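Side-chain contacts in CTD kinase subunit gamma (Schizosaccharomyces pombe, PDB 5CE7), which probably serves as the gamma subunit of the CTD kinase complex, which hyperphosphorylates the C-terminal heptapeptide repeats of RNA polymerase II during transcription elongation: residues G6-T9 / F10-L14; K16-S20 / Q21-I25; A28-A31 / I32-D36; D40-S43 / C44-E48; V121-D124 / N125-K128. All blocks are in the same frame, centred on the assembly; numbering follows the deposited sequence.

Contact 1. Residues G6-T9 / F10-L14; sequences GRMT and FLQLL
Met8 and Gln12, one turn apart on the outer side of helix 3-14, cross each other at a slant. This helix opens the right-handed superhelix of the noncanonical CTD-interacting domain, and the contact pairs side chains four residues apart (i, i+4) along it. The selenomethionine at Met8 bends at chi2 and chi3, while Gln12 runs extended to CG and CD before its amide turns back. Gln12 NE2 thus comes to 3.6 Å from Met8 CG and makes a weak bond of 3.4 Å to Met8 O, the oxygen that also accepts Gln12 N. Met8 O has one regular and one weak donor; Gln12 CG packs against it as well.

Thr9 and Leu13 behave differently: they run side by side and point the same way, Thr9 CG2 meeting Leu13 CD2 at 4.2 Å. The Thr9 methyl lies anti to the backbone N (chi1 -57° for OG1), which leaves OG1 beside that N, where it bonds to Glu5 O one turn back. Leu11 lays CB and CG over Arg7 O, CG at 3.4 Å. Arg7 points away from residues 10-14, and its NH1 forms a salt bridge with Asp40 of helix 38-51. On the inner side the Phe10 ring swings away from residues 6-9 toward Leu41 and Cys44 of helix 38-51, and its CB rests 3.2 Å from Gly6 O. One face of the Phe10 ring carries Leu14 CG, 4.0 Å above the plane and offset toward the rim.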
# COMPACT_ATOMS: atom_id res chain seq x y z
N GLY A 6 -4.52 -17.70 -7.32
CA GLY A 6 -4.03 -16.34 -7.32
C GLY A 6 -3.85 -15.79 -5.91
O GLY A 6 -2.79 -15.25 -5.58
N ARG A 7 -4.88 -15.92 -5.08
CA ARG A 7 -4.84 -15.46 -3.70
C ARG A 7 -3.77 -16.21 -2.90
O ARG A 7 -3.00 -15.60 -2.17
CB ARG A 7 -6.21 -15.62 -3.02
CG ARG A 7 -7.31 -14.71 -3.58
CD ARG A 7 -8.58 -14.72 -2.71
NE ARG A 7 -9.21 -16.03 -2.63
CZ ARG A 7 -10.10 -16.49 -3.49
NH1 ARG A 7 -10.52 -15.74 -4.50
NH2 ARG A 7 -10.61 -17.71 -3.33
N MSE A 8 -3.74 -17.54 -3.04
CA MSE A 8 -2.78 -18.37 -2.29
C MSE A 8 -1.33 -17.98 -2.58
O MSE A 8 -0.52 -17.76 -1.67
CB MSE A 8 -2.99 -19.86 -2.61
CG MSE A 8 -2.08 -20.76 -1.78
SE MSE A 8 -2.42 -20.57 0.15
CE MSE A 8 -4.16 -21.42 0.15
N THR A 9 -1.00 -17.93 -3.87
CA THR A 9 0.33 -17.53 -4.31
C THR A 9 0.67 -16.10 -3.89
O THR A 9 1.77 -15.83 -3.38
CB THR A 9 0.48 -17.69 -5.83
OG1 THR A 9 0.20 -19.05 -6.19
CG2 THR A 9 1.91 -17.35 -6.28
N PHE A 10 -0.26 -15.18 -4.10
CA PHE A 10 -0.02 -13.78 -3.74
C PHE A 10 0.24 -13.61 -2.24
O PHE A 10 1.15 -12.88 -1.84
CB PHE A 10 -1.17 -12.88 -4.23
CG PHE A 10 -0.90 -11.40 -4.08
CD1 PHE A 10 0.18 -10.80 -4.73
CD2 PHE A 10 -1.76 -10.60 -3.33
CE1 PHE A 10 0.41 -9.44 -4.62
CE2 PHE A 10 -1.53 -9.23 -3.21
CZ PHE A 10 -0.45 -8.65 -3.86
N LEU A 11 -0.55 -14.29 -1.42
CA LEU A 11 -0.34 -14.24 0.03
C LEU A 11 1.07 -14.73 0.42
O LEU A 11 1.71 -14.15 1.29
CB LEU A 11 -1.44 -15.02 0.78
CG LEU A 11 -2.81 -14.34 0.93
CD1 LEU A 11 -3.86 -15.30 1.51
CD2 LEU A 11 -2.69 -13.06 1.81
N GLN A 12 1.53 -15.81 -0.21
CA GLN A 12 2.89 -16.31 0.01
C GLN A 12 3.94 -15.27 -0.39
O GLN A 12 4.90 -15.02 0.33
CB GLN A 12 3.12 -17.63 -0.72
CG GLN A 12 2.27 -18.79 -0.18
CD GLN A 12 2.48 -20.07 -0.96
OE1 GLN A 12 3.55 -20.68 -0.89
NE2 GLN A 12 1.47 -20.47 -1.72
N LEU A 13 3.76 -14.66 -1.56
CA LEU A 13 4.64 -13.58 -1.99
C LEU A 13 4.64 -12.40 -1.00
O LEU A 13 5.70 -11.85 -0.68
CB LEU A 13 4.23 -13.11 -3.39
CG LEU A 13 5.06 -13.59 -4.59
CD1 LEU A 13 5.94 -14.78 -4.26
CD2 LEU A 13 4.16 -13.86 -5.79
N LEU A 14 3.46 -11.99 -0.53
CA LEU A 14 3.38 -10.92 0.46
C LEU A 14 4.16 -11.25 1.73
O LEU A 14 4.69 -10.36 2.38
CB LEU A 14 1.93 -10.61 0.81
CG LEU A 14 1.16 -9.88 -0.28
CD1 LEU A 14 -0.31 -9.78 0.08
CD2 LEU A 14 1.78 -8.52 -0.49

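Contact 2. Residues K16-S20 / Q21-I25; sequences KLNAS and QFSQI
Gln24 reaches back to Leu17 and to the backbone of residues 18-20, in the loop between helix 3-14 and helix 25-33, and its side chain can be followed atom by atom. CB and CG pass Leu17 CD2 at about a right angle, CG at 3.7 Å. CD then lies near the carbonyl of Ser20. With CG anti to the carbonyl carbon (chi1 -62°) and the chain extended beyond it, the amide reaches the preceding turn. There NE2 donates to Asn18 O at 3.1 Å, with that oxygen exactly in the amide plane and the amide N-H lying in the carbonyl plane of Asn18. A weak, bent bond from NE2 to Ala19 O follows at 3.2 Å. At the other branch, Gln24 OE1 accepts from Gln21 NE2 at 3.1 Å and is also bonded to Thr66 of helix 54-73.

Ser23, next to Gln24, grips the same turn through its hydroxyl. Its OG accepts from Asn18 N at 2.9 Å in a nearly straight bond (172°) and donates to Ser20 O at 2.7 Å, in the carbonyl plane. Ser23 N also donates to Ser20 O, but from well above that plane.

Asn18 adds an Asx turn, its OD1 accepting Ser20 N at 2.8 Å and Ser20 OG at 2.5 Å. Farther out, Lys16 forms a salt bridge to a bound buffer sulfonate. With no regular helical ladder here, Asn18 O and Ser20 O accept from side chains, Ala19 O only weakly: the polar groups of Asn18, Ser20, Ser23 and Gln24 probably help set the shape of the loop.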
# COMPACT_ATOMS: atom_id res chain seq x y z
N LYS A 16 6.90 -12.46 1.94
CA LYS A 16 8.33 -12.26 1.68
C LYS A 16 8.77 -10.82 1.87
O LYS A 16 9.96 -10.54 1.84
CB LYS A 16 8.69 -12.65 0.25
CG LYS A 16 8.29 -14.05 -0.13
CD LYS A 16 8.93 -15.04 0.78
CE LYS A 16 8.94 -16.41 0.13
NZ LYS A 16 9.53 -17.40 1.06
N LEU A 17 7.82 -9.91 2.03
CA LEU A 17 8.13 -8.49 2.09
C LEU A 17 9.02 -8.09 3.26
O LEU A 17 8.85 -8.57 4.39
CB LEU A 17 6.85 -7.66 2.15
CG LEU A 17 5.89 -7.71 0.96
CD1 LEU A 17 4.58 -7.00 1.34
CD2 LEU A 17 6.52 -7.12 -0.29
N ASN A 18 9.97 -7.20 2.99
CA ASN A 18 10.68 -6.51 4.05
C ASN A 18 10.87 -5.07 3.61
O ASN A 18 10.31 -4.66 2.60
CB ASN A 18 12.01 -7.20 4.36
CG ASN A 18 12.89 -7.33 3.14
OD1 ASN A 18 13.09 -6.38 2.41
ND2 ASN A 18 13.41 -8.53 2.92
N ALA A 19 11.66 -4.30 4.36
CA ALA A 19 11.81 -2.88 4.05
C ALA A 19 12.34 -2.62 2.63
O ALA A 19 12.05 -1.57 2.05
CB ALA A 19 12.68 -2.17 5.12
N SER A 20 13.09 -3.56 2.07
CA SER A 20 13.79 -3.33 0.81
C SER A 20 12.87 -3.35 -0.40
O SER A 20 11.98 -4.20 -0.50
CB SER A 20 14.92 -4.35 0.60
OG SER A 20 14.41 -5.65 0.39
N GLN A 21 13.09 -2.42 -1.32
CA GLN A 21 12.31 -2.37 -2.56
C GLN A 21 12.46 -3.68 -3.33
O GLN A 21 11.52 -4.15 -3.98
CB GLN A 21 12.74 -1.19 -3.42
CG GLN A 21 11.68 -0.10 -3.58
CD GLN A 21 11.61 0.84 -2.38
OE1 GLN A 21 12.33 1.85 -2.32
NE2 GLN A 21 10.74 0.52 -1.42
N PHE A 22 13.66 -4.25 -3.26
CA PHE A 22 13.95 -5.56 -3.85
C PHE A 22 12.93 -6.66 -3.49
O PHE A 22 12.63 -7.52 -4.32
CB PHE A 22 15.37 -5.99 -3.44
CG PHE A 22 15.68 -7.44 -3.71
CD1 PHE A 22 16.13 -7.85 -4.96
CD2 PHE A 22 15.52 -8.39 -2.72
CE1 PHE A 22 16.41 -9.19 -5.21
CE2 PHE A 22 15.80 -9.73 -2.97
CZ PHE A 22 16.24 -10.13 -4.21
N SER A 23 12.42 -6.63 -2.26
CA SER A 23 11.48 -7.67 -1.80
C SER A 23 10.05 -7.44 -2.30
O SER A 23 9.20 -8.32 -2.20
CB SER A 23 11.46 -7.73 -0.26
OG SER A 23 10.86 -6.57 0.29
N GLN A 24 9.81 -6.25 -2.81
CA GLN A 24 8.46 -5.82 -3.16
C GLN A 24 8.22 -6.01 -4.66
O GLN A 24 7.09 -5.97 -5.12
CB GLN A 24 8.27 -4.35 -2.75
CG GLN A 24 8.40 -4.13 -1.22
CD GLN A 24 8.90 -2.75 -0.83
OE1 GLN A 24 8.73 -1.78 -1.55
NE2 GLN A 24 9.53 -2.67 0.33
N ILE A 25 9.29 -6.24 -5.41
CA ILE A 25 9.19 -6.33 -6.86
C ILE A 25 8.39 -7.54 -7.33
O ILE A 25 7.50 -7.41 -8.17
CB ILE A 25 10.58 -6.36 -7.53
CG1 ILE A 25 11.31 -5.04 -7.29
CG2 ILE A 25 10.45 -6.62 -9.02
CD1 ILE A 25 10.49 -3.82 -7.68

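Contact 3. Residues A28-A31 / I32-D36; sequences AQFA and IKHLD
One face of the Phe30 ring meets His34 near the C-terminal end of helix 25-33, where His34 is the first residue to leave helical backbone angles. The rings meet obliquely, centroids 4.4 Å apart and planes at 45°. His34 ND1 sits over the centre of the Phe30 ring, and His34 CE1 comes to 3.4 Å from Phe30 CE1. Because Phe30 CG lies anti to the backbone N (chi1 -175°), beside its own carbonyl carbon, the ring is carried up the helix to His34.

Ile32, which buries the most here, packs on backbone. Its CG1 and CD1 both lie over Ala28 O, CG1 at 3.3 Å, alongside the bond from Ile32 N to the same oxygen. Helix 25-33 is the second helix of the CTD-interacting domain, packed against helices 3-14 and 54-73: Ile32 touches Met70 of the latter. Ala31 O is bonded to Tyr80 OH. Away from His34, the Phe30 ring packs on Thr9, Phe10 and Leu13 of helix 3-14.

Phe30 O takes two donors, His34 N at 3.0 Å and His34 ND1 at 3.2 Å, arriving from opposite faces of the carbonyl plane. The side-chain bond is somewhat bent and lies 19° out of the imidazole plane. ND1 therefore carries a hydrogen, which would probably leave any change in the ring's ionisation to NE2, while the paired bonds fix the imidazole's rotation over Phe30.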
# COMPACT_ATOMS: atom_id res chain seq x y z
N ALA A 28 4.67 -7.37 -6.71
CA ALA A 28 4.09 -6.35 -7.58
C ALA A 28 3.93 -6.84 -9.01
O ALA A 28 2.91 -6.56 -9.65
CB ALA A 28 4.94 -5.07 -7.54
N GLN A 29 4.93 -7.55 -9.52
CA GLN A 29 4.86 -8.12 -10.87
C GLN A 29 3.74 -9.16 -10.99
O GLN A 29 3.03 -9.21 -12.01
CB GLN A 29 6.20 -8.74 -11.28
CG GLN A 29 7.28 -7.71 -11.58
CD GLN A 29 8.66 -8.32 -11.79
OE1 GLN A 29 8.99 -9.35 -11.20
NE2 GLN A 29 9.47 -7.68 -12.63
N PHE A 30 3.59 -9.99 -9.97
CA PHE A 30 2.51 -10.97 -9.91
C PHE A 30 1.13 -10.30 -9.94
O PHE A 30 0.25 -10.71 -10.69
CB PHE A 30 2.61 -11.84 -8.65
CG PHE A 30 1.60 -12.94 -8.58
CD1 PHE A 30 1.87 -14.19 -9.14
CD2 PHE A 30 0.37 -12.74 -7.96
CE1 PHE A 30 0.92 -15.21 -9.07
CE2 PHE A 30 -0.58 -13.76 -7.90
CZ PHE A 30 -0.30 -14.99 -8.46
N ALA A 31 0.95 -9.29 -9.09
CA ALA A 31 -0.32 -8.58 -9.01
C ALA A 31 -0.72 -8.00 -10.35
O ALA A 31 -1.91 -7.96 -10.69
CB ALA A 31 -0.26 -7.47 -7.94
N ILE A 32 0.28 -7.55 -11.11
CA ILE A 32 0.06 -6.89 -12.39
C ILE A 32 -0.16 -7.92 -13.49
O ILE A 32 -1.03 -7.75 -14.35
CB ILE A 32 1.25 -5.96 -12.77
CG1 ILE A 32 1.23 -4.71 -11.88
CG2 ILE A 32 1.20 -5.58 -14.24
CD1 ILE A 32 2.53 -3.96 -11.82
N LYS A 33 0.61 -9.00 -13.44
CA LYS A 33 0.44 -10.10 -14.38
C LYS A 33 -0.97 -10.67 -14.30
O LYS A 33 -1.51 -11.17 -15.29
CB LYS A 33 1.47 -11.18 -14.09
CG LYS A 33 1.28 -12.50 -14.84
CD LYS A 33 1.54 -12.36 -16.34
CE LYS A 33 1.34 -13.70 -17.05
NZ LYS A 33 1.40 -13.61 -18.54
N HIS A 34 -1.57 -10.59 -13.12
CA HIS A 34 -2.90 -11.13 -12.89
C HIS A 34 -3.89 -10.05 -12.52
O HIS A 34 -4.65 -10.18 -11.57
CB HIS A 34 -2.83 -12.19 -11.79
CG HIS A 34 -1.99 -13.37 -12.18
ND1 HIS A 34 -0.69 -13.53 -11.74
CD2 HIS A 34 -2.24 -14.39 -13.02
CE1 HIS A 34 -0.19 -14.63 -12.28
NE2 HIS A 34 -1.11 -15.17 -13.06
N LEU A 35 -3.85 -8.97 -13.30
CA LEU A 35 -4.74 -7.83 -13.11
C LEU A 35 -6.20 -8.26 -13.08
O LEU A 35 -7.03 -7.58 -12.47
CB LEU A 35 -4.54 -6.83 -14.25
CG LEU A 35 -3.98 -5.45 -13.98
CD1 LEU A 35 -4.15 -4.60 -15.24
CD2 LEU A 35 -4.65 -4.79 -12.78
N ASP A 36 -6.51 -9.37 -13.74
CA ASP A 36 -7.88 -9.87 -13.77
C ASP A 36 -8.38 -10.22 -12.37
O ASP A 36 -9.58 -10.19 -12.11
CB ASP A 36 -8.07 -11.05 -14.73
CG ASP A 36 -7.06 -12.16 -14.51
OD1 ASP A 36 -7.48 -13.33 -14.46
OD2 ASP A 36 -5.85 -11.87 -14.40

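Contact 4. Residues D40-S43 / C44-E48; sequences DLYS and CIWEE
Trp46 NE1 donates to Tyr42 OH at 3.1 Å, one helical turn back in helix 38-51, with the hydroxyl oxygen only 5° out of the indole plane. The two side chains run side by side in the same direction. The rings themselves make an offset edge-to-face pair, planes at 72°, in which the Trp46 edge faces Tyr42: Trp46 CD1 lies over one face of the phenol ring, 3.7 Å from Tyr42 CE2. With CG anti to the backbone N (chi1 -174°), Tyr42 directs its ring toward Trp46. On the same phenol, Tyr42 CD1 meets Ile45 CD1 at 4.2 Å, the two side chains crossing at about a right angle. Cys44 packs back on Leu41, its CB 3.2 Å from Leu41 O and its SG 4.4 Å from Leu41 CD1.

In the right-handed superhelix of this CTD-interacting domain, helix 38-51 packs against helices 3-14, 54-73, 80-86 and 88-95. Tyr42 OH is also bonded to Asp87, and its ring packs on Met83 and Ile84 of helix 80-86. A phenylalanine in place of Tyr42 lacks the hydroxyl, and Trp46 NE1 and Asp87 would probably be left without their shared partner. Trp46 leans on Leu91 and Asn94 of helix 88-95. Toward helix 54-73, Ile45 packs on Ile60 and Phe63.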
# COMPACT_ATOMS: atom_id res chain seq x y z
N ASP A 40 -9.56 -9.59 -5.86
CA ASP A 40 -9.14 -10.64 -4.93
C ASP A 40 -7.82 -10.25 -4.28
O ASP A 40 -7.64 -10.35 -3.07
CB ASP A 40 -8.93 -11.96 -5.66
CG ASP A 40 -10.22 -12.54 -6.23
OD1 ASP A 40 -10.63 -12.11 -7.33
OD2 ASP A 40 -10.80 -13.45 -5.58
N LEU A 41 -6.88 -9.84 -5.13
CA LEU A 41 -5.53 -9.53 -4.70
C LEU A 41 -5.49 -8.29 -3.82
O LEU A 41 -4.76 -8.26 -2.84
CB LEU A 41 -4.60 -9.38 -5.91
CG LEU A 41 -3.85 -10.65 -6.34
CD1 LEU A 41 -4.54 -11.96 -5.96
CD2 LEU A 41 -3.40 -10.64 -7.80
N TYR A 42 -6.27 -7.26 -4.18
CA TYR A 42 -6.36 -6.07 -3.34
C TYR A 42 -6.90 -6.42 -1.95
O TYR A 42 -6.49 -5.84 -0.94
CB TYR A 42 -7.21 -4.99 -4.02
CG TYR A 42 -7.22 -3.68 -3.28
CD1 TYR A 42 -6.07 -2.90 -3.18
CD2 TYR A 42 -8.37 -3.23 -2.63
CE1 TYR A 42 -6.07 -1.70 -2.48
CE2 TYR A 42 -8.38 -2.03 -1.94
CZ TYR A 42 -7.22 -1.28 -1.87
OH TYR A 42 -7.22 -0.10 -1.17
N SER A 43 -7.81 -7.39 -1.88
CA SER A 43 -8.34 -7.83 -0.60
C SER A 43 -7.29 -8.61 0.18
O SER A 43 -7.31 -8.62 1.41
CB SER A 43 -9.61 -8.68 -0.78
OG SER A 43 -10.70 -7.86 -1.14
N CYS A 44 -6.38 -9.27 -0.53
CA CYS A 44 -5.26 -9.95 0.14
C CYS A 44 -4.38 -8.92 0.86
O CYS A 44 -3.89 -9.18 1.96
CB CYS A 44 -4.41 -10.71 -0.88
SG CYS A 44 -5.16 -12.17 -1.65
N ILE A 45 -4.18 -7.77 0.23
CA ILE A 45 -3.39 -6.68 0.82
C ILE A 45 -4.02 -6.21 2.12
O ILE A 45 -3.34 -6.12 3.15
CB ILE A 45 -3.21 -5.48 -0.16
CG1 ILE A 45 -2.47 -5.93 -1.43
CG2 ILE A 45 -2.47 -4.33 0.55
CD1 ILE A 45 -2.43 -4.88 -2.55
N TRP A 46 -5.32 -5.93 2.09
CA TRP A 46 -6.03 -5.53 3.31
C TRP A 46 -6.13 -6.62 4.38
O TRP A 46 -6.11 -6.33 5.58
CB TRP A 46 -7.41 -4.93 3.00
CG TRP A 46 -7.29 -3.46 2.68
CD1 TRP A 46 -7.24 -2.88 1.45
CD2 TRP A 46 -7.14 -2.40 3.64
NE1 TRP A 46 -7.07 -1.52 1.58
CE2 TRP A 46 -7.02 -1.20 2.90
CE3 TRP A 46 -7.10 -2.35 5.03
CZ2 TRP A 46 -6.87 0.05 3.53
CZ3 TRP A 46 -6.94 -1.11 5.65
CH2 TRP A 46 -6.83 0.08 4.90
N GLU A 47 -6.21 -7.88 3.95
CA GLU A 47 -6.19 -9.00 4.89
C GLU A 47 -4.87 -9.00 5.69
O GLU A 47 -4.86 -9.24 6.90
CB GLU A 47 -6.34 -10.33 4.15
CG GLU A 47 -6.42 -11.55 5.05
CD GLU A 47 -6.56 -12.86 4.26
OE1 GLU A 47 -6.43 -12.80 3.02
OE2 GLU A 47 -6.77 -13.92 4.88
N GLU A 48 -3.77 -8.77 4.99
CA GLU A 48 -2.45 -8.75 5.62
C GLU A 48 -2.27 -7.49 6.48
O GLU A 48 -1.63 -7.53 7.53
CB GLU A 48 -1.35 -8.84 4.57
CG GLU A 48 -1.24 -10.18 3.89
CD GLU A 48 -0.37 -11.15 4.66
OE1 GLU A 48 0.79 -10.79 4.98
OE2 GLU A 48 -0.84 -12.27 4.97

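Contact 5. Residues V121-D124 / N125-K128; sequences VIDD and NQYK
Gln126 lies across Asp123, its CG 3.3 Å from Asp123 OD1, where helix 124-139 begins. The two side chains cross at about a right angle, carboxylate and amide planes 60° apart, and exchange bonds as a capping box. Asp123, at the N-cap, accepts Gln126 N on OD1 at 2.9 Å, nearly straight (174°) and almost along the C-O axis. In return Gln126 OE1 accepts Asp123 N at 2.9 Å, the donor somewhat tilted from the amide's carbonyl plane. Asp123 reaches its position because CG stands between the backbone N and the carbonyl carbon (chi1 63°), which swings OD1 over the first turn. The cap satisfies a backbone N-H that has no carbonyl before it in the helix, and the negative carboxylate probably also favours the helix's positive end.

Gln126 NE2 reaches Ser85. An alanine in place of Gln126 would probably leave Asp123 N without its acceptor and Ser85 without this amide. Beside the capping box, Ile122 CD1 reaches the edge of the Tyr127 ring and lies 4.1 Å from Tyr127 CB, the side chains slanting past each other.

Asp124 OD1 is bonded to His117, on whose ring Tyr127 stacks. Through these residues the start of helix 124-139 is docked on helix 100-118, while Ile122 and Gln126 also touch Ile88 of helix 88-95.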
# COMPACT_ATOMS: atom_id res chain seq x y z
N VAL A 121 -0.84 9.73 -8.12
CA VAL A 121 -1.75 8.68 -7.70
C VAL A 121 -2.81 9.27 -6.77
O VAL A 121 -3.98 8.86 -6.79
CB VAL A 121 -0.99 7.54 -6.98
CG1 VAL A 121 -1.96 6.44 -6.55
CG2 VAL A 121 0.10 6.98 -7.88
N ILE A 122 -2.39 10.24 -5.96
CA ILE A 122 -3.32 10.99 -5.11
C ILE A 122 -3.23 12.49 -5.43
O ILE A 122 -2.16 12.99 -5.75
CB ILE A 122 -3.06 10.75 -3.60
CG1 ILE A 122 -1.68 11.27 -3.17
CG2 ILE A 122 -3.21 9.26 -3.25
CD1 ILE A 122 -1.36 10.97 -1.69
N ASP A 123 -4.36 13.19 -5.37
CA ASP A 123 -4.38 14.62 -5.67
C ASP A 123 -4.04 15.48 -4.44
O ASP A 123 -3.69 14.97 -3.36
CB ASP A 123 -5.71 15.06 -6.30
CG ASP A 123 -6.91 14.85 -5.37
OD1 ASP A 123 -6.76 14.98 -4.14
OD2 ASP A 123 -8.02 14.57 -5.87
N ASP A 124 -4.14 16.80 -4.61
CA ASP A 124 -3.74 17.73 -3.56
C ASP A 124 -4.59 17.59 -2.31
O ASP A 124 -4.06 17.61 -1.19
CB ASP A 124 -3.79 19.18 -4.08
CG ASP A 124 -2.67 19.50 -5.06
OD1 ASP A 124 -1.75 18.67 -5.21
OD2 ASP A 124 -2.71 20.60 -5.66
N ASN A 125 -5.90 17.45 -2.49
CA ASN A 125 -6.81 17.31 -1.36
C ASN A 125 -6.57 16.04 -0.54
O ASN A 125 -6.50 16.09 0.69
CB ASN A 125 -8.27 17.35 -1.81
CG ASN A 125 -9.23 17.52 -0.66
OD1 ASN A 125 -9.06 18.41 0.18
ND2 ASN A 125 -10.23 16.65 -0.58
N GLN A 126 -6.47 14.90 -1.23
CA GLN A 126 -6.12 13.62 -0.60
C GLN A 126 -4.79 13.69 0.18
O GLN A 126 -4.72 13.26 1.33
CB GLN A 126 -6.03 12.51 -1.65
CG GLN A 126 -7.35 12.22 -2.36
CD GLN A 126 -7.18 11.19 -3.46
OE1 GLN A 126 -6.59 11.47 -4.50
NE2 GLN A 126 -7.69 9.98 -3.23
N TYR A 127 -3.76 14.23 -0.47
CA TYR A 127 -2.45 14.36 0.15
C TYR A 127 -2.54 15.22 1.40
O TYR A 127 -1.99 14.88 2.46
CB TYR A 127 -1.46 14.96 -0.85
CG TYR A 127 -0.07 15.19 -0.29
CD1 TYR A 127 0.75 14.12 0.08
CD2 TYR A 127 0.44 16.48 -0.16
CE1 TYR A 127 2.02 14.33 0.58
CE2 TYR A 127 1.71 16.70 0.34
CZ TYR A 127 2.50 15.62 0.70
OH TYR A 127 3.76 15.85 1.20
N LYS A 128 -3.24 16.35 1.28
CA LYS A 128 -3.44 17.24 2.41
C LYS A 128 -4.19 16.53 3.54
O LYS A 128 -3.81 16.64 4.70
CB LYS A 128 -4.19 18.51 1.99
CG LYS A 128 -3.35 19.51 1.19
CD LYS A 128 -4.11 20.82 0.96
CE LYS A 128 -3.28 21.86 0.21
NZ LYS A 128 -3.49 21.82 -1.27

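How the contacts relate
The five contacts follow one another along the chain, all within the CTD-interacting domain. Contacts 1, 3 and 4 lie on three helices, 3-14, 25-33 and 38-51, whose side chains touch one another; their centres are about 9 to 13 Å apart. Contact 2 is the loop joining the first two, adjoining contacts 1 and 3 in sequence; from contact 4 its nearest atoms are about 6 Å away. Contact 5 starts the last helix, 124-139, across the chain's centre from contacts 1, 2 and 4, about 30 Å from contact 1 between centres. They sample both ends of an all-helical superhelix: a packed N-terminal group and a capped helix start whose residues touch none of the other contacts.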